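Long-range contacts in nicotinate phosphoribosyltransferase (Saccharomyces cerevisiae, PDB 1VLP), which catalyses the ATP-dependent formation of nicotinate ribonucleotide from nicotinate and phosphoribosyl diphosphate, the first step in making NAD from nicotinic acid: residues L55-A61 / A154-V159; D162-Q168 / D372-S377; D288-F294 / K318-Y323. All coordinates share one frame; numbering follows the deposited sequence.

Contact 1: residues L55-A61 / A154-V159; sequences LTFNKEA and AYFKFV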
loop_
_atom_site.group_PDB
_atom_site.type_symbol
_atom_site.label_atom_id
_atom_site.label_comp_id
_atom_site.label_asym_id
_atom_site.label_seq_id
_atom_site.Cartn_x
_atom_site.Cartn_y
_atom_site.Cartn_z
ATOM N N LEU A 55 8.888 1.958 -20.686
ATOM C CA LEU A 55 8.178 3.208 -20.509
ATOM C C LEU A 55 9.161 4.226 -19.919
ATOM O O LEU A 55 9.760 3.992 -18.874
ATOM C CB LEU A 55 6.995 3.044 -19.583
ATOM C CG LEU A 55 5.874 2.058 -20.018
ATOM C CD1 LEU A 55 4.611 2.206 -19.177
ATOM C CD2 LEU A 55 5.557 2.145 -21.518
ATOM N N THR A 56 9.307 5.363 -20.589
ATOM C CA THR A 56 10.364 6.308 -20.303
ATOM C C THR A 56 9.831 7.724 -20.098
ATOM O O THR A 56 8.696 8.013 -20.429
ATOM C CB THR A 56 11.401 6.354 -21.450
ATOM O OG1 THR A 56 10.864 6.971 -22.648
ATOM C CG2 THR A 56 11.904 4.966 -21.746
ATOM N N PHE A 57 10.707 8.578 -19.589
ATOM C CA PHE A 57 10.353 9.951 -19.265
ATOM C C PHE A 57 11.014 10.983 -20.170
ATOM O O PHE A 57 12.035 10.727 -20.813
ATOM C CB PHE A 57 10.720 10.224 -17.796
ATOM C CG PHE A 57 9.784 9.535 -16.831
ATOM C CD1 PHE A 57 9.967 8.194 -16.491
ATOM C CD2 PHE A 57 8.659 10.210 -16.348
ATOM C CE1 PHE A 57 9.042 7.558 -15.639
ATOM C CE2 PHE A 57 7.787 9.601 -15.523
ATOM C CZ PHE A 57 7.983 8.242 -15.150
ATOM N N ASN A 58 10.429 12.167 -20.159
ATOM C CA ASN A 58 10.979 13.307 -20.879
ATOM C C ASN A 58 11.377 14.413 -19.930
ATOM O O ASN A 58 11.086 14.354 -18.711
ATOM C CB ASN A 58 10.024 13.787 -21.984
ATOM C CG ASN A 58 8.641 14.142 -21.506
ATOM O OD1 ASN A 58 8.404 14.564 -20.375
ATOM N ND2 ASN A 58 7.673 13.949 -22.410
ATOM N N LYS A 59 12.012 15.455 -20.486
ATOM C CA LYS A 59 12.492 16.548 -19.661
ATOM C C LYS A 59 11.353 17.290 -19.004
ATOM O O LYS A 59 11.463 17.692 -17.845
ATOM C CB LYS A 59 13.360 17.515 -20.487
ATOM C CG LYS A 59 14.774 16.990 -20.705
ATOM N N GLU A 60 10.254 17.455 -19.715
ATOM C CA GLU A 60 9.091 18.145 -19.125
ATOM C C GLU A 60 8.611 17.458 -17.842
ATOM O O GLU A 60 8.439 18.106 -16.798
ATOM C CB GLU A 60 7.923 18.172 -20.099
ATOM C CG GLU A 60 6.896 19.269 -19.770
ATOM C CD GLU A 60 5.815 19.438 -20.855
ATOM O OE1 GLU A 60 5.789 18.660 -21.854
ATOM O OE2 GLU A 60 4.991 20.371 -20.693
ATOM N N ALA A 61 8.420 16.139 -17.931
ATOM C CA ALA A 61 7.976 15.339 -16.756
ATOM C C ALA A 61 8.963 15.460 -15.594
ATOM O O ALA A 61 8.564 15.641 -14.428
ATOM C CB ALA A 61 7.829 13.902 -17.153
ATOM N N ALA A 154 2.710 12.401 -13.462
ATOM C CA ALA A 154 3.693 13.011 -14.390
ATOM C C ALA A 154 3.713 12.278 -15.740
ATOM O O ALA A 154 3.625 12.891 -16.793
ATOM C CB ALA A 154 5.075 13.021 -13.770
ATOM N N TYR A 155 3.797 10.948 -15.664
ATOM C CA TYR A 155 3.923 10.113 -16.852
ATOM C C TYR A 155 2.686 10.333 -17.747
ATOM O O TYR A 155 2.818 10.566 -18.964
ATOM C CB TYR A 155 4.106 8.610 -16.479
ATOM C CG TYR A 155 4.324 7.765 -17.691
ATOM C CD1 TYR A 155 5.624 7.671 -18.290
ATOM C CD2 TYR A 155 3.263 7.130 -18.319
ATOM C CE1 TYR A 155 5.839 6.943 -19.452
ATOM C CE2 TYR A 155 3.466 6.417 -19.513
ATOM C CZ TYR A 155 4.767 6.336 -20.068
ATOM O OH TYR A 155 4.956 5.613 -21.258
ATOM N N PHE A 156 1.480 10.312 -17.155
ATOM C CA PHE A 156 0.240 10.451 -17.931
ATOM C C PHE A 156 -0.154 11.866 -18.289
ATOM O O PHE A 156 -1.022 12.059 -19.092
ATOM C CB PHE A 156 -0.888 9.659 -17.296
ATOM C CG PHE A 156 -0.642 8.187 -17.401
ATOM C CD1 PHE A 156 -0.749 7.552 -18.650
ATOM C CD2 PHE A 156 -0.194 7.454 -16.320
ATOM C CE1 PHE A 156 -0.475 6.180 -18.793
ATOM C CE2 PHE A 156 0.060 6.097 -16.450
ATOM C CZ PHE A 156 -0.077 5.472 -17.679
ATOM N N LYS A 157 0.511 12.818 -17.667
ATOM C CA LYS A 157 0.356 14.238 -17.992
ATOM C C LYS A 157 1.257 14.686 -19.133
ATOM O O LYS A 157 0.849 15.499 -19.981
ATOM C CB LYS A 157 0.659 15.058 -16.716
ATOM C CG LYS A 157 0.141 16.459 -16.672
ATOM C CD LYS A 157 0.477 17.113 -15.273
ATOM C CE LYS A 157 -0.124 18.507 -15.152
ATOM N NZ LYS A 157 -1.626 18.482 -15.132
ATOM N N PHE A 158 2.515 14.235 -19.104
ATOM C CA PHE A 158 3.571 14.723 -20.006
ATOM C C PHE A 158 4.059 13.717 -21.044
ATOM O O PHE A 158 4.563 14.131 -22.102
ATOM C CB PHE A 158 4.760 15.231 -19.183
ATOM C CG PHE A 158 4.392 16.359 -18.293
ATOM C CD1 PHE A 158 4.003 17.593 -18.848
ATOM C CD2 PHE A 158 4.318 16.182 -16.922
ATOM C CE1 PHE A 158 3.583 18.647 -18.036
ATOM C CE2 PHE A 158 3.918 17.234 -16.087
ATOM C CZ PHE A 158 3.552 18.467 -16.640
ATOM N N VAL A 159 3.972 12.431 -20.744
ATOM C CA VAL A 159 4.555 11.416 -21.618
ATOM C C VAL A 159 3.506 10.703 -22.496
ATOM O O VAL A 159 3.646 10.730 -23.737
ATOM C CB VAL A 159 5.444 10.399 -20.847
ATOM C CG1 VAL A 159 6.136 9.406 -21.786
ATOM C CG2 VAL A 159 6.461 11.135 -20.014
HETATM O O HOH W 1 7.346 5.799 -22.761
#
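Aromatic packing carries much of the contact between residues 55-61 and 154-159: the rings of F57 and Y155 form a T-shaped pair, centroids 5.5 Å apart and planes at 74°, in which the CD1 edge of Y155 is turned to a face of F57. With CG anti to the backbone N (chi1 -176°), the Y155 ring is carried across to the loop, where T56 O meets its rim at CE1 and the side chain of L55 crosses its hydroxyl end at about a right angle. F158 packs against A61 and E60, its CB 3.9 Å from A61 CB, while the extended E60 chain crosses the ring so that CD comes within 3.3 Å of F158 CD1. V159 CG2 approaches both N58 and A61.

In terms of fold, the loop that leads into helix 59-71 of the N-terminal region is laid against the C-terminal turns of helix 144-159, where the backbone widens into a pi-type turn.

Polar bonding centres on N58, the N-cap of helix 59-71, whose amide works at both ends. OD1 accepts the capping bond from A61 N at 2.9 Å; ND2 donates to F158 O at 3.1 Å, nearly straight (163°) and in the amide's own plane, though ND2 stands above the carbonyl plane of F158. These two bonds fix the amide's rotation. A water accepts from T56 N and lies 2.8 Å from Y155 OH, joining the two.

Contact 2: residues D162-Q168 / D372-S377; sequences DWDYENQ and DFRKKS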
loop_
_atom_site.group_PDB
_atom_site.type_symbol
_atom_site.label_atom_id
_atom_site.label_comp_id
_atom_site.label_asym_id
_atom_site.label_seq_id
_atom_site.Cartn_x
_atom_site.Cartn_y
_atom_site.Cartn_z
ATOM N N ASP A 162 -2.387 9.838 -24.598
ATOM C CA ASP A 162 -3.415 9.156 -25.401
ATOM C C ASP A 162 -4.466 8.422 -24.550
ATOM O O ASP A 162 -4.466 7.195 -24.455
ATOM C CB ASP A 162 -2.728 8.192 -26.332
ATOM C CG ASP A 162 -3.676 7.600 -27.383
ATOM O OD1 ASP A 162 -4.864 8.026 -27.479
ATOM O OD2 ASP A 162 -3.215 6.679 -28.066
ATOM N N TRP A 163 -5.329 9.213 -23.905
ATOM C CA TRP A 163 -6.311 8.717 -22.959
ATOM C C TRP A 163 -7.109 9.932 -22.544
ATOM O O TRP A 163 -6.683 11.065 -22.753
ATOM C CB TRP A 163 -5.643 8.080 -21.730
ATOM C CG TRP A 163 -4.791 9.023 -20.882
ATOM C CD1 TRP A 163 -3.482 9.328 -21.075
ATOM C CD2 TRP A 163 -5.209 9.769 -19.738
ATOM N NE1 TRP A 163 -3.060 10.216 -20.130
ATOM C CE2 TRP A 163 -4.100 10.529 -19.308
ATOM C CE3 TRP A 163 -6.425 9.873 -19.024
ATOM C CZ2 TRP A 163 -4.151 11.368 -18.199
ATOM C CZ3 TRP A 163 -6.477 10.685 -17.921
ATOM C CH2 TRP A 163 -5.338 11.438 -17.512
ATOM N N ASP A 164 -8.253 9.706 -21.926
ATOM C CA ASP A 164 -9.016 10.794 -21.335
ATOM C C ASP A 164 -9.887 10.237 -20.195
ATOM O O ASP A 164 -9.765 9.061 -19.818
ATOM C CB ASP A 164 -9.880 11.513 -22.388
ATOM C CG ASP A 164 -10.930 10.604 -23.020
ATOM O OD1 ASP A 164 -11.413 9.654 -22.353
ATOM O OD2 ASP A 164 -11.270 10.831 -24.203
ATOM N N TYR A 165 -10.728 11.088 -19.628
ATOM C CA TYR A 165 -11.494 10.704 -18.417
ATOM C C TYR A 165 -12.898 10.222 -18.696
ATOM O O TYR A 165 -13.633 9.913 -17.767
ATOM C CB TYR A 165 -11.563 11.876 -17.430
ATOM C CG TYR A 165 -10.269 12.238 -16.771
ATOM C CD1 TYR A 165 -9.817 11.538 -15.675
ATOM C CD2 TYR A 165 -9.519 13.331 -17.201
ATOM C CE1 TYR A 165 -8.631 11.854 -15.043
ATOM C CE2 TYR A 165 -8.314 13.674 -16.548
ATOM C CZ TYR A 165 -7.893 12.925 -15.461
ATOM O OH TYR A 165 -6.746 13.214 -14.793
ATOM N N GLU A 166 -13.266 10.088 -19.971
ATOM C CA GLU A 166 -14.613 9.719 -20.336
ATOM C C GLU A 166 -14.958 8.385 -19.727
ATOM O O GLU A 166 -14.158 7.452 -19.767
ATOM C CB GLU A 166 -14.770 9.652 -21.844
ATOM C CG GLU A 166 -14.617 11.043 -22.497
ATOM C CD GLU A 166 -15.632 12.075 -21.968
ATOM O OE1 GLU A 166 -16.857 11.897 -22.216
ATOM O OE2 GLU A 166 -15.190 13.045 -21.296
ATOM N N ASN A 167 -16.134 8.355 -19.119
ATOM C CA ASN A 167 -16.725 7.157 -18.536
ATOM C C ASN A 167 -16.014 6.580 -17.299
ATOM O O ASN A 167 -16.359 5.463 -16.878
ATOM C CB ASN A 167 -16.902 6.069 -19.589
ATOM C CG ASN A 167 -17.858 6.495 -20.707
ATOM O OD1 ASN A 167 -19.019 6.850 -20.442
ATOM N ND2 ASN A 167 -17.362 6.505 -21.948
ATOM N N GLN A 168 -15.032 7.298 -16.735
ATOM C CA GLN A 168 -14.315 6.817 -15.522
ATOM C C GLN A 168 -15.282 6.666 -14.342
ATOM O O GLN A 168 -15.350 5.615 -13.659
ATOM C CB GLN A 168 -13.171 7.754 -15.150
ATOM C CG GLN A 168 -11.922 7.547 -16.023
ATOM C CD GLN A 168 -11.368 6.139 -15.876
ATOM O OE1 GLN A 168 -11.254 5.679 -14.742
ATOM N NE2 GLN A 168 -10.990 5.466 -17.009
ATOM N N ASP A 372 -7.481 2.162 -14.859
ATOM C CA ASP A 372 -8.139 1.330 -15.843
ATOM C C ASP A 372 -8.654 2.231 -16.977
ATOM O O ASP A 372 -9.777 2.730 -16.907
ATOM C CB ASP A 372 -9.291 0.525 -15.186
ATOM C CG ASP A 372 -9.965 -0.438 -16.173
ATOM O OD1 ASP A 372 -9.429 -0.611 -17.287
ATOM O OD2 ASP A 372 -11.026 -1.023 -15.864
ATOM N N PHE A 373 -7.791 2.455 -17.973
ATOM C CA PHE A 373 -8.013 3.392 -19.089
ATOM C C PHE A 373 -7.783 2.683 -20.409
ATOM O O PHE A 373 -6.941 1.750 -20.512
ATOM C CB PHE A 373 -7.071 4.581 -18.978
ATOM C CG PHE A 373 -7.425 5.532 -17.891
ATOM C CD1 PHE A 373 -7.125 5.246 -16.572
ATOM C CD2 PHE A 373 -8.082 6.718 -18.177
ATOM C CE1 PHE A 373 -7.455 6.134 -15.576
ATOM C CE2 PHE A 373 -8.422 7.608 -17.183
ATOM C CZ PHE A 373 -8.127 7.327 -15.890
ATOM N N ARG A 374 -8.548 3.082 -21.416
ATOM C CA ARG A 374 -8.309 2.692 -22.801
ATOM C C ARG A 374 -7.646 3.841 -23.518
ATOM O O ARG A 374 -7.612 4.974 -23.035
ATOM C CB ARG A 374 -9.629 2.412 -23.537
ATOM C CG ARG A 374 -10.448 1.273 -23.025
ATOM C CD ARG A 374 -9.768 -0.068 -23.143
ATOM N NE ARG A 374 -10.650 -1.091 -22.577
ATOM C CZ ARG A 374 -11.726 -1.594 -23.197
ATOM N NH1 ARG A 374 -12.057 -1.198 -24.417
ATOM N NH2 ARG A 374 -12.478 -2.505 -22.590
ATOM N N LYS A 375 -7.056 3.554 -24.673
ATOM C CA LYS A 375 -6.451 4.592 -25.477
ATOM C C LYS A 375 -7.572 5.415 -26.080
ATOM O O LYS A 375 -8.615 4.875 -26.435
ATOM C CB LYS A 375 -5.528 3.997 -26.564
ATOM C CG LYS A 375 -4.286 3.341 -25.994
ATOM C CD LYS A 375 -3.276 2.937 -27.050
ATOM C CE LYS A 375 -1.976 2.458 -26.386
ATOM N NZ LYS A 375 -1.185 3.606 -25.740
ATOM N N LYS A 376 -7.324 6.706 -26.209
ATOM C CA LYS A 376 -8.294 7.604 -26.852
ATOM C C LYS A 376 -8.271 7.317 -28.356
ATOM O O LYS A 376 -9.328 7.248 -29.001
ATOM C CB LYS A 376 -7.982 9.063 -26.553
ATOM C CG LYS A 376 -9.018 9.975 -27.174
ATOM C CD LYS A 376 -8.916 11.424 -26.754
ATOM C CE LYS A 376 -10.138 12.212 -27.292
ATOM N NZ LYS A 376 -10.945 11.474 -28.346
ATOM N N SER A 377 -7.084 7.055 -28.881
ATOM C CA SER A 377 -6.877 6.793 -30.311
ATOM C C SER A 377 -7.490 5.459 -30.738
ATOM O O SER A 377 -7.956 5.304 -31.872
ATOM C CB SER A 377 -5.380 6.801 -30.639
ATOM O OG SER A 377 -4.661 5.765 -29.969
HETATM O O HOH W 2 -2.328 5.457 -23.814
HETATM O O HOH W 3 -0.516 5.777 -27.846
HETATM O O HOH W 4 -9.005 6.930 -21.876
HETATM O O HOH W 5 -9.228 3.986 -13.665
#
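The join between the loop preceding helix 168-181 and the short antiparallel hairpin strand 373-374, a surface contact beside the probable phosphoribosyl diphosphate site around T367, is closed at one end by D162 and S377. Both D162 oxygens use their syn lone pairs: OD1 accepts from S377 N at 2.8 Å and OD2 from S377 OG at 2.6 Å, a two-bond grip that holds the carboxylate against rotation. A chi1 of -170° swings the group away from its own amide nitrogen and across to these donors. K375 NZ stays 4.4 Å from D162 OD2, beyond a salt bridge, and a water joins the two.

Farther along, F373, on the strand that pairs with 382-383, pushes its ring among W163, D164 and Q168. The Q168 amide stacks on one face of it, planes 11° apart, with NE2 over the ring centre. Bent at chi2 (-61°), the same side chain sends NE2 to D372 O at 3.0 Å, almost perfectly straight. D164 O lies in the ring plane at the rim, 3.3 Å from F373 CE2, and W163 CE3 meets that carbon obliquely. D372 O also accepts from Q171 NE2, and the D372 carboxylate pairs with K175. D164 OD1 accepts from E166 N in an Asx turn.

Contact 3: residues D288-F294 / K318-Y323; sequences DDFLKSF and KISHHY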
loop_
_atom_site.group_PDB
_atom_site.type_symbol
_atom_site.label_atom_id
_atom_site.label_comp_id
_atom_site.label_asym_id
_atom_site.label_seq_id
_atom_site.Cartn_x
_atom_site.Cartn_y
_atom_site.Cartn_z
ATOM N N ASP A 288 4.596 -20.148 5.828
ATOM C CA ASP A 288 5.010 -21.206 6.758
ATOM C C ASP A 288 5.801 -20.723 7.998
ATOM O O ASP A 288 5.561 -21.192 9.143
ATOM C CB ASP A 288 5.819 -22.248 5.990
ATOM C CG ASP A 288 4.983 -23.059 5.016
ATOM O OD1 ASP A 288 3.745 -23.040 5.114
ATOM O OD2 ASP A 288 5.582 -23.713 4.134
ATOM N N ASP A 289 6.758 -19.809 7.788
ATOM C CA ASP A 289 7.534 -19.293 8.903
ATOM C C ASP A 289 6.612 -18.515 9.855
ATOM O O ASP A 289 6.709 -18.658 11.092
ATOM C CB ASP A 289 8.648 -18.363 8.439
ATOM C CG ASP A 289 9.444 -17.851 9.593
ATOM O OD1 ASP A 289 10.173 -18.693 10.136
ATOM O OD2 ASP A 289 9.295 -16.666 9.982
ATOM N N PHE A 290 5.754 -17.686 9.249
ATOM C CA PHE A 290 4.777 -16.887 9.992
ATOM C C PHE A 290 3.897 -17.776 10.868
ATOM O O PHE A 290 3.715 -17.511 12.068
ATOM C CB PHE A 290 3.897 -16.040 9.089
ATOM C CG PHE A 290 2.971 -15.163 9.855
ATOM C CD1 PHE A 290 3.376 -13.928 10.325
ATOM C CD2 PHE A 290 1.701 -15.596 10.164
ATOM C CE1 PHE A 290 2.537 -13.163 11.069
ATOM C CE2 PHE A 290 0.865 -14.804 10.938
ATOM C CZ PHE A 290 1.273 -13.619 11.366
ATOM N N LEU A 291 3.378 -18.835 10.279
ATOM C CA LEU A 291 2.470 -19.764 10.999
ATOM C C LEU A 291 3.086 -20.458 12.236
ATOM O O LEU A 291 2.380 -20.737 13.220
ATOM C CB LEU A 291 1.880 -20.747 10.017
ATOM C CG LEU A 291 0.846 -20.133 9.045
ATOM C CD1 LEU A 291 0.273 -21.215 8.172
ATOM C CD2 LEU A 291 -0.292 -19.287 9.708
ATOM N N LYS A 292 4.403 -20.668 12.267
ATOM C CA LYS A 292 5.012 -21.273 13.444
ATOM C C LYS A 292 4.740 -20.514 14.744
ATOM O O LYS A 292 4.703 -21.131 15.785
ATOM C CB LYS A 292 6.539 -21.374 13.324
ATOM C CG LYS A 292 7.070 -22.269 12.256
ATOM C CD LYS A 292 8.611 -22.107 12.184
ATOM C CE LYS A 292 9.247 -23.195 11.313
ATOM N NZ LYS A 292 10.740 -23.244 11.488
ATOM N N SER A 293 4.584 -19.187 14.679
ATOM C CA SER A 293 4.351 -18.372 15.881
ATOM C C SER A 293 2.936 -17.890 15.984
ATOM O O SER A 293 2.616 -17.126 16.916
ATOM C CB SER A 293 5.305 -17.148 15.951
ATOM O OG SER A 293 5.277 -16.337 14.798
ATOM N N PHE A 294 2.095 -18.255 15.001
ATOM C CA PHE A 294 0.703 -17.751 14.957
ATOM C C PHE A 294 -0.265 -18.622 15.767
ATOM O O PHE A 294 -0.986 -19.496 15.228
ATOM C CB PHE A 294 0.233 -17.629 13.505
ATOM C CG PHE A 294 -0.915 -16.666 13.296
ATOM C CD1 PHE A 294 -0.911 -15.369 13.875
ATOM C CD2 PHE A 294 -1.926 -16.977 12.407
ATOM C CE1 PHE A 294 -1.896 -14.446 13.636
ATOM C CE2 PHE A 294 -2.943 -16.022 12.167
ATOM C CZ PHE A 294 -2.910 -14.763 12.768
ATOM N N LYS A 318 -4.726 -23.222 3.068
ATOM C CA LYS A 318 -3.639 -23.349 4.050
ATOM C C LYS A 318 -4.029 -22.649 5.357
ATOM O O LYS A 318 -3.840 -23.191 6.475
ATOM C CB LYS A 318 -2.337 -22.773 3.488
ATOM C CG LYS A 318 -1.161 -22.790 4.459
ATOM C CD LYS A 318 0.128 -22.224 3.830
ATOM C CE LYS A 318 0.971 -23.328 3.241
ATOM N NZ LYS A 318 2.105 -22.719 2.531
ATOM N N ILE A 319 -4.522 -21.421 5.219
ATOM C CA ILE A 319 -4.952 -20.600 6.357
ATOM C C ILE A 319 -6.166 -21.186 7.085
ATOM O O ILE A 319 -6.209 -21.198 8.324
ATOM C CB ILE A 319 -5.268 -19.137 5.888
ATOM C CG1 ILE A 319 -3.976 -18.429 5.516
ATOM C CG2 ILE A 319 -5.992 -18.367 6.942
ATOM C CD1 ILE A 319 -2.928 -18.363 6.633
ATOM N N SER A 320 -7.135 -21.684 6.330
ATOM C CA SER A 320 -8.306 -22.334 6.900
ATOM C C SER A 320 -7.927 -23.529 7.746
ATOM O O SER A 320 -8.377 -23.664 8.881
ATOM C CB SER A 320 -9.294 -22.758 5.788
ATOM O OG SER A 320 -10.371 -23.502 6.320
ATOM N N HIS A 321 -7.081 -24.402 7.203
ATOM C CA HIS A 321 -6.558 -25.530 7.974
ATOM C C HIS A 321 -5.867 -25.038 9.242
ATOM O O HIS A 321 -6.050 -25.593 10.295
ATOM C CB HIS A 321 -5.584 -26.343 7.115
ATOM C CG HIS A 321 -4.785 -27.357 7.906
ATOM N ND1 HIS A 321 -5.376 -28.439 8.499
ATOM C CD2 HIS A 321 -3.467 -27.427 8.217
ATOM C CE1 HIS A 321 -4.470 -29.145 9.153
ATOM N NE2 HIS A 321 -3.291 -28.567 8.980
ATOM N N HIS A 322 -5.067 -23.983 9.135
ATOM C CA HIS A 322 -4.403 -23.474 10.325
ATOM C C HIS A 322 -5.395 -23.037 11.374
ATOM O O HIS A 322 -5.285 -23.430 12.523
ATOM C CB HIS A 322 -3.470 -22.333 10.017
ATOM C CG HIS A 322 -2.633 -21.930 11.191
ATOM N ND1 HIS A 322 -1.546 -22.669 11.619
ATOM C CD2 HIS A 322 -2.738 -20.874 12.032
ATOM C CE1 HIS A 322 -1.007 -22.059 12.669
ATOM N NE2 HIS A 322 -1.701 -20.964 12.922
ATOM N N TYR A 323 -6.354 -22.210 11.000
ATOM C CA TYR A 323 -7.279 -21.677 11.987
ATOM C C TYR A 323 -8.250 -22.744 12.570
ATOM O O TYR A 323 -8.454 -22.796 13.781
ATOM C CB TYR A 323 -8.083 -20.557 11.370
ATOM C CG TYR A 323 -7.481 -19.165 11.368
ATOM C CD1 TYR A 323 -6.998 -18.583 12.548
ATOM C CD2 TYR A 323 -7.483 -18.387 10.202
ATOM C CE1 TYR A 323 -6.496 -17.284 12.567
ATOM C CE2 TYR A 323 -6.994 -17.113 10.195
ATOM C CZ TYR A 323 -6.509 -16.536 11.378
ATOM O OH TYR A 323 -6.045 -15.211 11.308
#
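H322 reaches from its helix to F294, donating through NE2 to F294 O at 2.8 Å. The bond is nearly straight (165°) and lies in both the imidazole plane and the carbonyl plane. With chi1 near trans (-172°), the H322 imidazole is carried over to the 288-294 segment and presents one face to L291. There L291 CD2 sits almost over the ring centre, 3.8 Å from the centroid, a CH-pi contact; the same methyl also reaches I319 CD1.

These side chains join two helices of the TIM-barrel-like region: 312-326, which follows strand 304-307, and the end of 287-291, where L291 to F294 make a type I turn. V305 of that strand is touched by F294, I319 and Y323, so the layer lies against the parallel sheet. Were H322 replaced by an alanine, F294 O would probably lose this donor and a gap open under the L291 methyl.

F294 and Y323 meet obliquely, with Y323 OH at the phenyl edge, 3.3 Å from F294 CE2. At the outer border, K318 runs extended as far as CD and bends at chi3 (-94°), bringing NZ to D288 OD1 at 3.1 Å. This salt bridge is made from above the carboxylate plane.

Followed from the N terminus, the chain first closes a loop at contact 1, which brings the end of helix 144-159 back to the start of helix 59-71 after excursions through helices and strands of the N-terminal region. Contact 2 opens almost at once. The two touch where F156 O meets W163 NE1, 2.9 Å away in a probable hydrogen bond. The far larger loop of contact 2, 203 residues, takes in the whole parallel sheet before strand 373-374 returns to the loop ahead of helix 168-181. Contact 3 is a short closure within that loop, joining helices 287-291 and 312-326. It lies across the chain's centre from the others, about 43 Å from contact 2 between centres.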